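Local coordinates for protein putative secreted lipase (Streptomyces sp. W007, PDB 5H6B) that hydrolyses the ester bonds of triacylglycerols as a thermostable secreted lipase that probably uses the serine nucleophile of an alpha/beta-hydrolase fold, at residues 63-68 and 81-86; 37-42 and 75-80; 85-90 and 113-118. All blocks are in the same frame, centred on the assembly; numbering follows the deposited sequence.

Interaction 1 (63-68 and 81-86). With ZN (zinc ion), chain C.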
ATOM      1  N   LEU A  63      -0.160   9.966  -2.545  1.00 41.42           N
ATOM      2  CA  LEU A  63      -1.078  10.406  -3.609  1.00 41.27           C
ATOM      3  C   LEU A  63      -2.517  10.068  -3.311  1.00 39.81           C
ATOM      4  O   LEU A  63      -2.813   9.116  -2.571  1.00 39.52           O
ATOM      5  CB  LEU A  63      -0.724   9.740  -4.950  1.00 46.09           C
ATOM      6  CG  LEU A  63      -1.323   8.359  -5.317  1.00 47.25           C
ATOM      7  CD1 LEU A  63      -1.099   8.014  -6.783  1.00 48.55           C
ATOM      8  CD2 LEU A  63      -0.763   7.258  -4.425  1.00 47.91           C
ATOM      9  N   ASP A  64      -3.404  10.804  -3.974  1.00 39.99           N
ATOM     10  CA  ASP A  64      -4.815  10.462  -4.077  1.00 38.09           C
ATOM     11  C   ASP A  64      -5.015   9.717  -5.389  1.00 36.55           C
ATOM     12  O   ASP A  64      -4.461  10.119  -6.373  1.00 38.21           O
ATOM     13  CB  ASP A  64      -5.653  11.747  -4.128  1.00 40.06           C
ATOM     14  CG  ASP A  64      -6.273  12.123  -2.805  1.00 38.02           C
ATOM     15  OD1 ASP A  64      -6.021  11.491  -1.760  1.00 38.58           O
ATOM     16  OD2 ASP A  64      -7.081  13.068  -2.831  1.00 36.18           O
ATOM     17  N   TYR A  65      -5.863   8.696  -5.431  1.00 36.63           N
ATOM     18  CA  TYR A  65      -6.076   7.901  -6.657  1.00 36.04           C
ATOM     19  C   TYR A  65      -7.487   7.349  -6.616  1.00 35.02           C
ATOM     20  O   TYR A  65      -7.990   7.110  -5.534  1.00 36.27           O
ATOM     21  CB  TYR A  65      -5.031   6.764  -6.807  1.00 36.95           C
ATOM     22  CG  TYR A  65      -5.228   5.547  -5.912  1.00 35.50           C
ATOM     23  CD1 TYR A  65      -6.169   4.568  -6.226  1.00 35.20           C
ATOM     24  CD2 TYR A  65      -4.473   5.373  -4.761  1.00 34.67           C
ATOM     25  CE1 TYR A  65      -6.359   3.459  -5.422  1.00 35.07           C
ATOM     26  CE2 TYR A  65      -4.658   4.266  -3.948  1.00 34.88           C
ATOM     27  CZ  TYR A  65      -5.604   3.304  -4.284  1.00 34.88           C
ATOM     28  OH  TYR A  65      -5.822   2.187  -3.495  1.00 36.21           O
ATOM     29  N   GLY A  66      -8.121   7.153  -7.777  1.00 33.35           N
ATOM     30  CA  GLY A  66      -9.444   6.544  -7.850  1.00 33.23           C
ATOM     31  C   GLY A  66     -10.539   7.454  -7.340  1.00 36.53           C
ATOM     32  O   GLY A  66     -11.583   6.967  -6.889  1.00 35.67           O
ATOM     33  N   GLN A  67     -10.323   8.771  -7.413  1.00 36.49           N
ATOM     34  CA  GLN A  67     -11.352   9.718  -6.978  1.00 39.87           C
ATOM     35  C   GLN A  67     -12.596   9.585  -7.844  1.00 40.47           C
ATOM     36  O   GLN A  67     -12.488   9.346  -9.026  1.00 36.82           O
ATOM     37  CB  GLN A  67     -10.873  11.152  -7.043  1.00 41.59           C
ATOM     38  CG  GLN A  67      -9.651  11.440  -6.198  1.00 39.45           C
ATOM     39  CD  GLN A  67      -8.389  11.483  -7.032  1.00 40.93           C
ATOM     40  OE1 GLN A  67      -8.124  10.565  -7.819  1.00 38.52           O
ATOM     41  NE2 GLN A  67      -7.589  12.530  -6.854  1.00 40.57           N
ATOM     42  N   LEU A  68     -13.770   9.709  -7.232  1.00 44.44           N
ATOM     43  CA  LEU A  68     -15.035   9.743  -7.966  1.00 46.94           C
ATOM     44  C   LEU A  68     -15.661  11.133  -7.754  1.00 45.61           C
ATOM     45  O   LEU A  68     -15.775  11.575  -6.607  1.00 41.12           O
ATOM     46  CB  LEU A  68     -15.976   8.630  -7.483  1.00 51.10           C
ATOM     47  CG  LEU A  68     -16.800   7.917  -8.560  1.00 57.99           C
ATOM     48  CD1 LEU A  68     -15.926   7.265  -9.635  1.00 59.31           C
ATOM     49  CD2 LEU A  68     -17.694   6.878  -7.896  1.00 60.71           C
ATOM     50  N   ASP A  81      -7.124   0.115 -13.255  1.00 42.51           N
ATOM     51  CA  ASP A  81      -6.136   0.406 -14.314  1.00 46.29           C
ATOM     52  C   ASP A  81      -5.860   1.898 -14.443  1.00 46.33           C
ATOM     53  O   ASP A  81      -4.706   2.294 -14.553  1.00 49.97           O
ATOM     54  CB  ASP A  81      -6.501  -0.218 -15.679  1.00 49.92           C
ATOM     55  CG  ASP A  81      -7.888   0.172 -16.178  1.00 52.84           C
ATOM     56  OD1 ASP A  81      -8.688   0.733 -15.406  1.00 59.66           O
ATOM     57  OD2 ASP A  81      -8.200  -0.128 -17.348  1.00 56.19           O
ATOM     58  N   LYS A  82      -6.899   2.730 -14.379  1.00 50.34           N
ATOM     59  CA  LYS A  82      -6.717   4.197 -14.346  1.00 49.02           C
ATOM     60  C   LYS A  82      -5.963   4.630 -13.088  1.00 44.06           C
ATOM     61  O   LYS A  82      -5.111   5.528 -13.137  1.00 41.67           O
ATOM     62  CB  LYS A  82      -8.056   4.953 -14.387  1.00 54.70           C
ATOM     63  CG  LYS A  82      -8.965   4.656 -15.570  1.00 61.89           C
ATOM     64  CD  LYS A  82      -8.343   5.031 -16.901  1.00 67.53           C
ATOM     65  CE  LYS A  82      -9.319   4.738 -18.023  1.00 72.15           C
ATOM     66  NZ  LYS A  82      -8.796   5.234 -19.321  1.00 75.40           N
ATOM     67  N   SER A  83      -6.283   4.003 -11.960  1.00 39.00           N
ATOM     68  CA  SER A  83      -5.579   4.315 -10.711  1.00 38.94           C
ATOM     69  C   SER A  83      -4.066   4.046 -10.809  1.00 38.82           C
ATOM     70  O   SER A  83      -3.238   4.849 -10.333  1.00 37.12           O
ATOM     71  CB  SER A  83      -6.199   3.560  -9.540  1.00 38.23           C
ATOM     72  OG  SER A  83      -7.485   4.082  -9.223  1.00 36.71           O
ATOM     73  N   ALA A  84      -3.713   2.932 -11.440  1.00 38.12           N
ATOM     74  CA  ALA A  84      -2.314   2.595 -11.681  1.00 40.51           C
ATOM     75  C   ALA A  84      -1.627   3.620 -12.572  1.00 39.93           C
ATOM     76  O   ALA A  84      -0.439   3.876 -12.395  1.00 38.57           O
ATOM     77  CB  ALA A  84      -2.196   1.198 -12.285  1.00 41.70           C
ATOM     78  N   GLU A  85      -2.362   4.204 -13.521  1.00 43.75           N
ATOM     79  CA  GLU A  85      -1.806   5.273 -14.360  1.00 47.13           C
ATOM     80  C   GLU A  85      -1.573   6.537 -13.555  1.00 44.16           C
ATOM     81  O   GLU A  85      -0.556   7.196 -13.747  1.00 46.10           O
ATOM     82  CB  GLU A  85      -2.670   5.554 -15.601  1.00 53.14           C
ATOM     83  CG  GLU A  85      -2.205   6.717 -16.503  1.00 59.70           C
ATOM     84  CD  GLU A  85      -0.711   6.695 -16.897  1.00 66.34           C
ATOM     85  OE1 GLU A  85      -0.125   5.596 -17.089  1.00 68.68           O
ATOM     86  OE2 GLU A  85      -0.114   7.799 -17.021  1.00 67.31           O
ATOM     87  N   GLN A  86      -2.477   6.870 -12.632  1.00 45.11           N
ATOM     88  CA  GLN A  86      -2.240   8.022 -11.722  1.00 44.47           C
ATOM     89  C   GLN A  86      -0.965   7.831 -10.893  1.00 44.72           C
ATOM     90  O   GLN A  86      -0.194   8.774 -10.671  1.00 46.53           O
ATOM     91  CB  GLN A  86      -3.412   8.232 -10.770  1.00 44.15           C
ATOM     92  CG  GLN A  86      -4.703   8.652 -11.425  1.00 44.16           C
ATOM     93  CD  GLN A  86      -5.828   8.696 -10.426  1.00 46.43           C
ATOM     94  OE1 GLN A  86      -6.415   7.676 -10.081  1.00 46.96           O
ATOM     95  NE2 GLN A  86      -6.131   9.883  -9.945  1.00 51.22           N
TER
HETATM   96 ZN    ZN C 302      -8.593  13.431  -1.836  1.00 40.43          ZN

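Interaction 2 (37-42 and 75-80). With ZN (zinc ion), chain C.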
ATOM      1  N   GLY A  37      -5.776   2.837   0.672  1.00 33.05           N
ATOM      2  CA  GLY A  37      -6.679   1.747   0.367  1.00 35.00           C
ATOM      3  C   GLY A  37      -8.009   2.259  -0.113  1.00 35.44           C
ATOM      4  O   GLY A  37      -8.153   3.441  -0.486  1.00 38.83           O
ATOM      5  N   THR A  38      -8.971   1.349  -0.143  1.00 34.05           N
ATOM      6  CA  THR A  38     -10.305   1.664  -0.634  1.00 34.38           C
ATOM      7  C   THR A  38     -10.960   2.600   0.350  1.00 31.40           C
ATOM      8  O   THR A  38     -10.831   2.427   1.546  1.00 30.72           O
ATOM      9  CB  THR A  38     -11.139   0.374  -0.816  1.00 35.73           C
ATOM     10  OG1 THR A  38     -10.423  -0.529  -1.671  1.00 33.82           O
ATOM     11  CG2 THR A  38     -12.474   0.676  -1.448  1.00 36.04           C
ATOM     12  N   PHE A  39     -11.632   3.621  -0.160  1.00 32.23           N
ATOM     13  CA  PHE A  39     -12.260   4.679   0.661  1.00 33.13           C
ATOM     14  C   PHE A  39     -11.287   5.576   1.416  1.00 32.91           C
ATOM     15  O   PHE A  39     -11.709   6.273   2.327  1.00 36.48           O
ATOM     16  CB  PHE A  39     -13.276   4.141   1.689  1.00 33.30           C
ATOM     17  CG  PHE A  39     -14.239   3.127   1.149  1.00 35.20           C
ATOM     18  CD1 PHE A  39     -14.951   3.370  -0.014  1.00 36.40           C
ATOM     19  CD2 PHE A  39     -14.476   1.946   1.843  1.00 36.89           C
ATOM     20  CE1 PHE A  39     -15.869   2.446  -0.489  1.00 37.78           C
ATOM     21  CE2 PHE A  39     -15.384   1.008   1.365  1.00 39.53           C
ATOM     22  CZ  PHE A  39     -16.085   1.263   0.193  1.00 39.35           C
ATOM     23  N   GLY A  40     -10.010   5.572   1.043  1.00 33.30           N
ATOM     24  CA  GLY A  40      -8.996   6.339   1.740  1.00 31.70           C
ATOM     25  C   GLY A  40      -8.538   7.511   0.900  1.00 33.17           C
ATOM     26  O   GLY A  40      -8.965   7.680  -0.244  1.00 33.88           O
ATOM     27  N   ASN A  41      -7.636   8.300   1.469  1.00 32.98           N
ATOM     28  CA  ASN A  41      -6.998   9.394   0.752  1.00 34.67           C
ATOM     29  C   ASN A  41      -5.545   9.564   1.196  1.00 34.58           C
ATOM     30  O   ASN A  41      -5.060   8.866   2.108  1.00 34.46           O
ATOM     31  CB  ASN A  41      -7.810  10.691   0.962  1.00 34.98           C
ATOM     32  CG  ASN A  41      -7.877  11.095   2.415  1.00 33.79           C
ATOM     33  OD1 ASN A  41      -6.858  11.372   3.026  1.00 35.37           O
ATOM     34  ND2 ASN A  41      -9.075  11.112   2.979  1.00 34.45           N
ATOM     35  N   SER A  42      -4.879  10.522   0.557  1.00 34.61           N
ATOM     36  CA  SER A  42      -3.460  10.794   0.755  1.00 35.58           C
ATOM     37  C   SER A  42      -3.052  11.241   2.141  1.00 34.85           C
ATOM     38  O   SER A  42      -1.855  11.160   2.464  1.00 32.39           O
ATOM     39  CB  SER A  42      -2.998  11.869  -0.222  1.00 35.46           C
ATOM     40  OG  SER A  42      -3.631  13.081   0.089  1.00 38.16           O
ATOM     41  N   HIS A  75     -11.593   7.639  -1.641  1.00 35.31           N
ATOM     42  CA  HIS A  75     -11.107   7.332  -2.998  1.00 35.83           C
ATOM     43  C   HIS A  75     -10.886   5.826  -3.192  1.00 35.31           C
ATOM     44  O   HIS A  75     -11.465   5.031  -2.458  1.00 37.18           O
ATOM     45  CB  HIS A  75      -9.854   8.156  -3.298  1.00 35.26           C
ATOM     46  CG  HIS A  75      -9.976   9.588  -2.894  1.00 33.19           C
ATOM     47  ND1 HIS A  75     -11.104  10.326  -3.154  1.00 34.25           N
ATOM     48  CD2 HIS A  75      -9.109  10.425  -2.279  1.00 33.96           C
ATOM     49  CE1 HIS A  75     -10.931  11.559  -2.710  1.00 36.65           C
ATOM     50  NE2 HIS A  75      -9.731  11.645  -2.173  1.00 32.86           N
ATOM     51  N   GLY A  76     -10.104   5.435  -4.196  1.00 34.93           N
ATOM     52  CA  GLY A  76     -10.008   4.040  -4.595  1.00 35.91           C
ATOM     53  C   GLY A  76     -11.291   3.501  -5.186  1.00 37.44           C
ATOM     54  O   GLY A  76     -11.560   2.303  -5.082  1.00 36.81           O
ATOM     55  N   LEU A  77     -12.083   4.373  -5.815  1.00 36.79           N
ATOM     56  CA  LEU A  77     -13.380   3.992  -6.361  1.00 39.69           C
ATOM     57  C   LEU A  77     -13.454   3.880  -7.880  1.00 39.26           C
ATOM     58  O   LEU A  77     -14.303   3.159  -8.390  1.00 43.81           O
ATOM     59  CB  LEU A  77     -14.451   4.970  -5.892  1.00 42.63           C
ATOM     60  CG  LEU A  77     -14.651   5.064  -4.387  1.00 43.70           C
ATOM     61  CD1 LEU A  77     -15.797   6.019  -4.111  1.00 44.18           C
ATOM     62  CD2 LEU A  77     -14.916   3.694  -3.775  1.00 43.49           C
ATOM     63  N   GLY A  78     -12.590   4.579  -8.598  1.00 39.87           N
ATOM     64  CA  GLY A  78     -12.529   4.458 -10.040  1.00 41.36           C
ATOM     65  C   GLY A  78     -11.820   3.192 -10.520  1.00 44.19           C
ATOM     66  O   GLY A  78     -11.327   2.390  -9.712  1.00 42.02           O
ATOM     67  N   PRO A  79     -11.775   2.996 -11.847  1.00 43.82           N
ATOM     68  CA  PRO A  79     -11.173   1.789 -12.398  1.00 44.53           C
ATOM     69  C   PRO A  79      -9.713   1.643 -12.003  1.00 42.85           C
ATOM     70  O   PRO A  79      -8.950   2.608 -12.075  1.00 43.63           O
ATOM     71  CB  PRO A  79     -11.317   1.976 -13.915  1.00 46.13           C
ATOM     72  CG  PRO A  79     -12.464   2.898 -14.083  1.00 45.74           C
ATOM     73  CD  PRO A  79     -12.441   3.806 -12.884  1.00 45.02           C
ATOM     74  N   ILE A  80      -9.329   0.443 -11.584  1.00 41.32           N
ATOM     75  CA  ILE A  80      -8.010   0.278 -10.962  1.00 43.29           C
ATOM     76  C   ILE A  80      -6.873   0.442 -11.986  1.00 42.38           C
ATOM     77  O   ILE A  80      -5.787   0.908 -11.624  1.00 40.23           O
ATOM     78  CB  ILE A  80      -7.915  -1.020 -10.112  1.00 42.19           C
ATOM     79  CG1 ILE A  80      -9.049  -1.017  -9.070  1.00 39.73           C
ATOM     80  CG2 ILE A  80      -6.555  -1.117  -9.416  1.00 42.76           C
ATOM     81  CD1 ILE A  80      -8.994  -2.094  -8.025  1.00 38.77           C
TER
HETATM   82 ZN    ZN C 302      -8.593  13.431  -1.836  1.00 40.43          ZN

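Interaction 3 (85-90 and 113-118)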
ATOM      1  N   GLU A  85      -2.362   4.204 -13.521  1.00 43.75           N
ATOM      2  CA  GLU A  85      -1.806   5.273 -14.360  1.00 47.13           C
ATOM      3  C   GLU A  85      -1.573   6.537 -13.555  1.00 44.16           C
ATOM      4  O   GLU A  85      -0.556   7.196 -13.747  1.00 46.10           O
ATOM      5  CB  GLU A  85      -2.670   5.554 -15.601  1.00 53.14           C
ATOM      6  CG  GLU A  85      -2.205   6.717 -16.503  1.00 59.70           C
ATOM      7  CD  GLU A  85      -0.711   6.695 -16.897  1.00 66.34           C
ATOM      8  OE1 GLU A  85      -0.125   5.596 -17.089  1.00 68.68           O
ATOM      9  OE2 GLU A  85      -0.114   7.799 -17.021  1.00 67.31           O
ATOM     10  N   GLN A  86      -2.477   6.870 -12.632  1.00 45.11           N
ATOM     11  CA  GLN A  86      -2.240   8.022 -11.722  1.00 44.47           C
ATOM     12  C   GLN A  86      -0.965   7.831 -10.893  1.00 44.72           C
ATOM     13  O   GLN A  86      -0.194   8.774 -10.671  1.00 46.53           O
ATOM     14  CB  GLN A  86      -3.412   8.232 -10.770  1.00 44.15           C
ATOM     15  CG  GLN A  86      -4.703   8.652 -11.425  1.00 44.16           C
ATOM     16  CD  GLN A  86      -5.828   8.696 -10.426  1.00 46.43           C
ATOM     17  OE1 GLN A  86      -6.415   7.676 -10.081  1.00 46.96           O
ATOM     18  NE2 GLN A  86      -6.131   9.883  -9.945  1.00 51.22           N
ATOM     19  N   LEU A  87      -0.769   6.597 -10.430  1.00 45.23           N
ATOM     20  CA  LEU A  87       0.422   6.222  -9.667  1.00 45.85           C
ATOM     21  C   LEU A  87       1.683   6.404 -10.519  1.00 47.04           C
ATOM     22  O   LEU A  87       2.688   6.945 -10.036  1.00 41.80           O
ATOM     23  CB  LEU A  87       0.301   4.768  -9.167  1.00 45.92           C
ATOM     24  CG  LEU A  87       1.518   4.156  -8.474  1.00 44.68           C
ATOM     25  CD1 LEU A  87       1.839   4.915  -7.201  1.00 44.23           C
ATOM     26  CD2 LEU A  87       1.302   2.675  -8.189  1.00 45.01           C
ATOM     27  N   ASP A  88       1.601   5.959 -11.776  1.00 49.98           N
ATOM     28  CA  ASP A  88       2.667   6.139 -12.777  1.00 50.81           C
ATOM     29  C   ASP A  88       3.125   7.597 -12.875  1.00 50.44           C
ATOM     30  O   ASP A  88       4.309   7.892 -12.631  1.00 52.35           O
ATOM     31  CB  ASP A  88       2.198   5.610 -14.147  1.00 54.86           C
ATOM     32  CG  ASP A  88       3.322   5.491 -15.180  1.00 56.52           C
ATOM     33  OD1 ASP A  88       4.485   5.908 -14.925  1.00 59.06           O
ATOM     34  OD2 ASP A  88       3.006   4.968 -16.269  1.00 56.06           O
ATOM     35  N   VAL A  89       2.186   8.491 -13.200  1.00 49.98           N
ATOM     36  CA  VAL A  89       2.449   9.951 -13.263  1.00 49.19           C
ATOM     37  C   VAL A  89       3.024  10.474 -11.936  1.00 47.11           C
ATOM     38  O   VAL A  89       3.993  11.252 -11.919  1.00 47.89           O
ATOM     39  CB  VAL A  89       1.159  10.743 -13.616  1.00 50.74           C
ATOM     40  CG1 VAL A  89       1.329  12.243 -13.383  1.00 47.85           C
ATOM     41  CG2 VAL A  89       0.738  10.468 -15.057  1.00 49.40           C
ATOM     42  N   PHE A  90       2.439  10.033 -10.824  1.00 47.46           N
ATOM     43  CA  PHE A  90       2.871  10.505  -9.501  1.00 46.43           C
ATOM     44  C   PHE A  90       4.315  10.095  -9.160  1.00 45.13           C
ATOM     45  O   PHE A  90       5.080  10.916  -8.644  1.00 49.94           O
ATOM     46  CB  PHE A  90       1.891  10.044  -8.418  1.00 44.38           C
ATOM     47  CG  PHE A  90       2.141  10.658  -7.068  1.00 43.83           C
ATOM     48  CD1 PHE A  90       1.594  11.882  -6.739  1.00 42.19           C
ATOM     49  CD2 PHE A  90       2.930  10.003  -6.121  1.00 44.53           C
ATOM     50  CE1 PHE A  90       1.814  12.447  -5.494  1.00 42.43           C
ATOM     51  CE2 PHE A  90       3.148  10.557  -4.874  1.00 42.85           C
ATOM     52  CZ  PHE A  90       2.589  11.787  -4.560  1.00 43.98           C
ATOM     53  N   MET A 113      -1.995  -3.626  -3.506  1.00 38.05           N
ATOM     54  CA  MET A 113      -2.208  -4.470  -4.678  1.00 38.52           C
ATOM     55  C   MET A 113      -2.067  -3.720  -6.003  1.00 38.79           C
ATOM     56  O   MET A 113      -1.360  -4.176  -6.891  1.00 38.48           O
ATOM     57  CB  MET A 113      -3.568  -5.162  -4.595  1.00 39.08           C
ATOM     58  CG  MET A 113      -3.945  -5.926  -5.859  1.00 39.82           C
ATOM     59  SD  MET A 113      -4.834  -4.871  -7.015  1.00 41.70           S
ATOM     60  CE  MET A 113      -6.502  -4.901  -6.359  1.00 39.43           C
ATOM     61  N   MET A 114      -2.761  -2.596  -6.138  1.00 38.17           N
ATOM     62  CA  MET A 114      -2.763  -1.796  -7.374  1.00 37.92           C
ATOM     63  C   MET A 114      -1.388  -1.482  -8.007  1.00 36.30           C
ATOM     64  O   MET A 114      -1.292  -1.490  -9.223  1.00 35.46           O
ATOM     65  CB  MET A 114      -3.548  -0.483  -7.151  1.00 39.29           C
ATOM     66  CG  MET A 114      -3.461   0.543  -8.281  1.00 39.00           C
ATOM     67  SD  MET A 114      -2.042   1.629  -8.113  1.00 39.21           S
ATOM     68  CE  MET A 114      -2.767   2.961  -7.153  1.00 41.60           C
ATOM     69  N   PRO A 115      -0.344  -1.155  -7.209  1.00 35.28           N
ATOM     70  CA  PRO A 115       1.013  -0.945  -7.783  1.00 36.98           C
ATOM     71  C   PRO A 115       1.613  -2.130  -8.598  1.00 41.59           C
ATOM     72  O   PRO A 115       2.477  -1.917  -9.457  1.00 41.21           O
ATOM     73  CB  PRO A 115       1.868  -0.676  -6.552  1.00 36.39           C
ATOM     74  CG  PRO A 115       0.922  -0.061  -5.567  1.00 35.54           C
ATOM     75  CD  PRO A 115      -0.403  -0.731  -5.799  1.00 35.59           C
ATOM     76  N   ASN A 116       1.152  -3.352  -8.341  1.00 40.10           N
ATOM     77  CA  ASN A 116       1.556  -4.502  -9.148  1.00 41.45           C
ATOM     78  C   ASN A 116       1.117  -4.372 -10.611  1.00 44.99           C
ATOM     79  O   ASN A 116       1.798  -4.874 -11.512  1.00 43.91           O
ATOM     80  CB  ASN A 116       1.038  -5.795  -8.527  1.00 42.29           C
ATOM     81  CG  ASN A 116       1.615  -6.036  -7.143  1.00 42.53           C
ATOM     82  OD1 ASN A 116       0.902  -6.012  -6.135  1.00 46.63           O
ATOM     83  ND2 ASN A 116       2.909  -6.238  -7.080  1.00 40.59           N
ATOM     84  N   TYR A 117       0.003  -3.672 -10.850  1.00 46.08           N
ATOM     85  CA  TYR A 117      -0.407  -3.323 -12.208  1.00 44.47           C
ATOM     86  C   TYR A 117       0.596  -2.355 -12.865  1.00 44.64           C
ATOM     87  O   TYR A 117       0.975  -2.518 -14.031  1.00 42.26           O
ATOM     88  CB  TYR A 117      -1.801  -2.705 -12.198  1.00 45.26           C
ATOM     89  CG  TYR A 117      -2.457  -2.671 -13.562  1.00 45.76           C
ATOM     90  CD1 TYR A 117      -2.175  -1.652 -14.471  1.00 47.67           C
ATOM     91  CD2 TYR A 117      -3.341  -3.669 -13.951  1.00 46.03           C
ATOM     92  CE1 TYR A 117      -2.756  -1.630 -15.727  1.00 48.33           C
ATOM     93  CE2 TYR A 117      -3.940  -3.646 -15.203  1.00 47.68           C
ATOM     94  CZ  TYR A 117      -3.639  -2.628 -16.082  1.00 47.86           C
ATOM     95  OH  TYR A 117      -4.235  -2.599 -17.311  1.00 53.14           O
ATOM     96  N   TYR A 118       1.011  -1.347 -12.104  1.00 44.01           N
ATOM     97  CA  TYR A 118       2.012  -0.378 -12.556  1.00 44.36           C
ATOM     98  C   TYR A 118       3.347  -1.076 -12.823  1.00 46.95           C
ATOM     99  O   TYR A 118       3.967  -0.842 -13.854  1.00 48.03           O
ATOM    100  CB  TYR A 118       2.130   0.731 -11.511  1.00 41.99           C
ATOM    101  CG  TYR A 118       3.360   1.606 -11.515  1.00 40.90           C
ATOM    102  CD1 TYR A 118       3.611   2.512 -12.548  1.00 39.70           C
ATOM    103  CD2 TYR A 118       4.225   1.606 -10.426  1.00 41.62           C
ATOM    104  CE1 TYR A 118       4.719   3.341 -12.522  1.00 37.27           C
ATOM    105  CE2 TYR A 118       5.327   2.437 -10.390  1.00 41.99           C
ATOM    106  CZ  TYR A 118       5.574   3.297 -11.447  1.00 39.62           C
ATOM    107  OH  TYR A 118       6.670   4.117 -11.380  1.00 42.03           O
TER

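Interaction 1 (63-68 and 81-86)
Gln86 reaches the loop 63-68 because its CG lies beside the backbone N, anti to the carbonyl carbon (chi1 -66°), and CD continues outward from there (chi2 174°); Gln67 meets it with a chain bent at chi2. This is a strand-to-helix connection of the alpha/beta-hydrolase fold, in which the loop leaving strand 59-63 packs against helix 80-98 further along the same connection. The Gln86 amide works at both ends. Gly66 N donates a hydrogen bond to Gln86 OE1 at 2.9 Å, on a lone pair in the carbonyl plane, while Gln86 NE2 donates to Gln67 OE1 at 3.0 Å in a nearly straight bond (167°). The two amides are close to coplanar, and bonds at both tips fix the rotation of the Gln86 group. An alanine here would probably leave Gly66 N and Gln67 OE1 without these mates and let the Gln67 amide turn. Gly66 has a positive phi, and a CB on it would press against Ser83. Tyr65, whose OH is bonded to His36 O, turns the edge of its ring to the helix, where Ser83 OG lies near the ring plane, 3.3 Å from Tyr65 CD1.

Interaction 2 (37-42 and 75-80)
Phe39 and Leu77 cross at about a right angle, and the meeting is confined to one methyl: Leu77 CD2 lies 3.6 Å from Phe39 CE1 and only slightly farther from CD1. Leu77 CG sits beside its own backbone N (chi1 -60°), and CD2 branches from there to the aromatic ring. Thr38 CG2 covers one face of the same ring, over its centre, so the phenyl group meets a methyl from its own loop as well as one from 75-80. The second pairing is built on His75. Its side chain packs on the loop, with CD2 3.5 Å from Asn41 CB and CB 3.2 Å from Gly40 O, and its NE2 binds zinc at 2.1 Å together with Asp64. Asn41 turns its amide to other partners: OD1 accepts from the N atoms of Ile43 and Asp44, and ND2 gives to Phe73 O. Segment 37-42 follows strand 32-35 of the alpha/beta-hydrolase sheet, and Gly37 to Gly40 form a type II turn; as in related lipases, the loop at this point, with its His-Gly sequence, probably lies beside the oxyanion hole. The turn is tied to 75-80 by both backbone polar atoms of His75. Phe39 N donates to His75 O at 2.7 Å, a bent bond (135°), and His75 N donates to Gly40 O at 3.0 Å. Gly76 comes close to the turn, where a CB would be tight against Thr38 CA and Gly37 O. Thr38 OG1 is hydrogen-bonded to OE1 of Gln170.

Interaction 3 (85-90 and 113-118)
Leu87 and Asp88 pack against Met114, Pro115 and Tyr118 in a buried, largely apolar contact between helix 80-98 and the segment that opens helix 115-121, the helical stretch following the probable nucleophile elbow of this alpha/beta hydrolase. No hydrogen bond crosses it. Most of the load falls on one methyl, Leu87 CD2. With CG anti to the backbone N (chi1 174°), the leucine extends from its helix, and CD2 lands among three residues: it is 3.5 Å from Met114 SD, 3.8 Å from Pro115 CB and 3.8 Å from Tyr118 CD2. The methionine chain is bent at chi2 and chi3, its sulfur and CE both lie near Leu87 CB, and the two chains cross obliquely. Leu87 CG stands over one face of the Tyr118 ring, 4.2 Å above its plane and displaced toward the rim. The other half of the ring belongs to Asp88. Tyr118 CE1 approaches both the Asp88 backbone and its carboxylate, at 3.5 Å from CA and 3.5 Å from OD1, with the carboxylate and ring planes 53° apart. Asp88, with Asp92 one turn farther along its helix, also forms a zinc site, and the metal would be expected to offset the repulsion between the two neighbouring carboxylates. One helix turn thus presents an apolar leucine to the protein interior and a metal-binding aspartate beside it. Around the contact, Tyr118 also touches Val91 of helix 80-98 and Val128 of strand 128-134, while Pro115 rests on Leu131 of that strand, so helices 115-121 and 80-98 lie side by side, the former resting on strand 128-134 and the latter on Leu63.

How the interactions relate
Interactions 1 and 2, with centres about 7 Å apart, interlock along the chain and meet at one zinc ion: Asp64 OD2 and His75 NE2, both bound to it, lie 3.1 Å apart. Asp64 OD1 is 2.8 Å from Ser42 N and Gly66 O is 2.9 Å from Leu77 N, both probable hydrogen bonds that join the loops beside the metal. Interaction 3 shares Glu85 and Gln86 with interaction 1, their centres about 8 Å apart; Ala84 CA meets Met114 SD at 3.7 Å. It reaches interaction 2, centre to centre about 12 Å, through Ile80 and Met114. Tyr65, Gly37 and Pro115 all touch the probable nucleophile elbow, so the three contacts flank the likely active site.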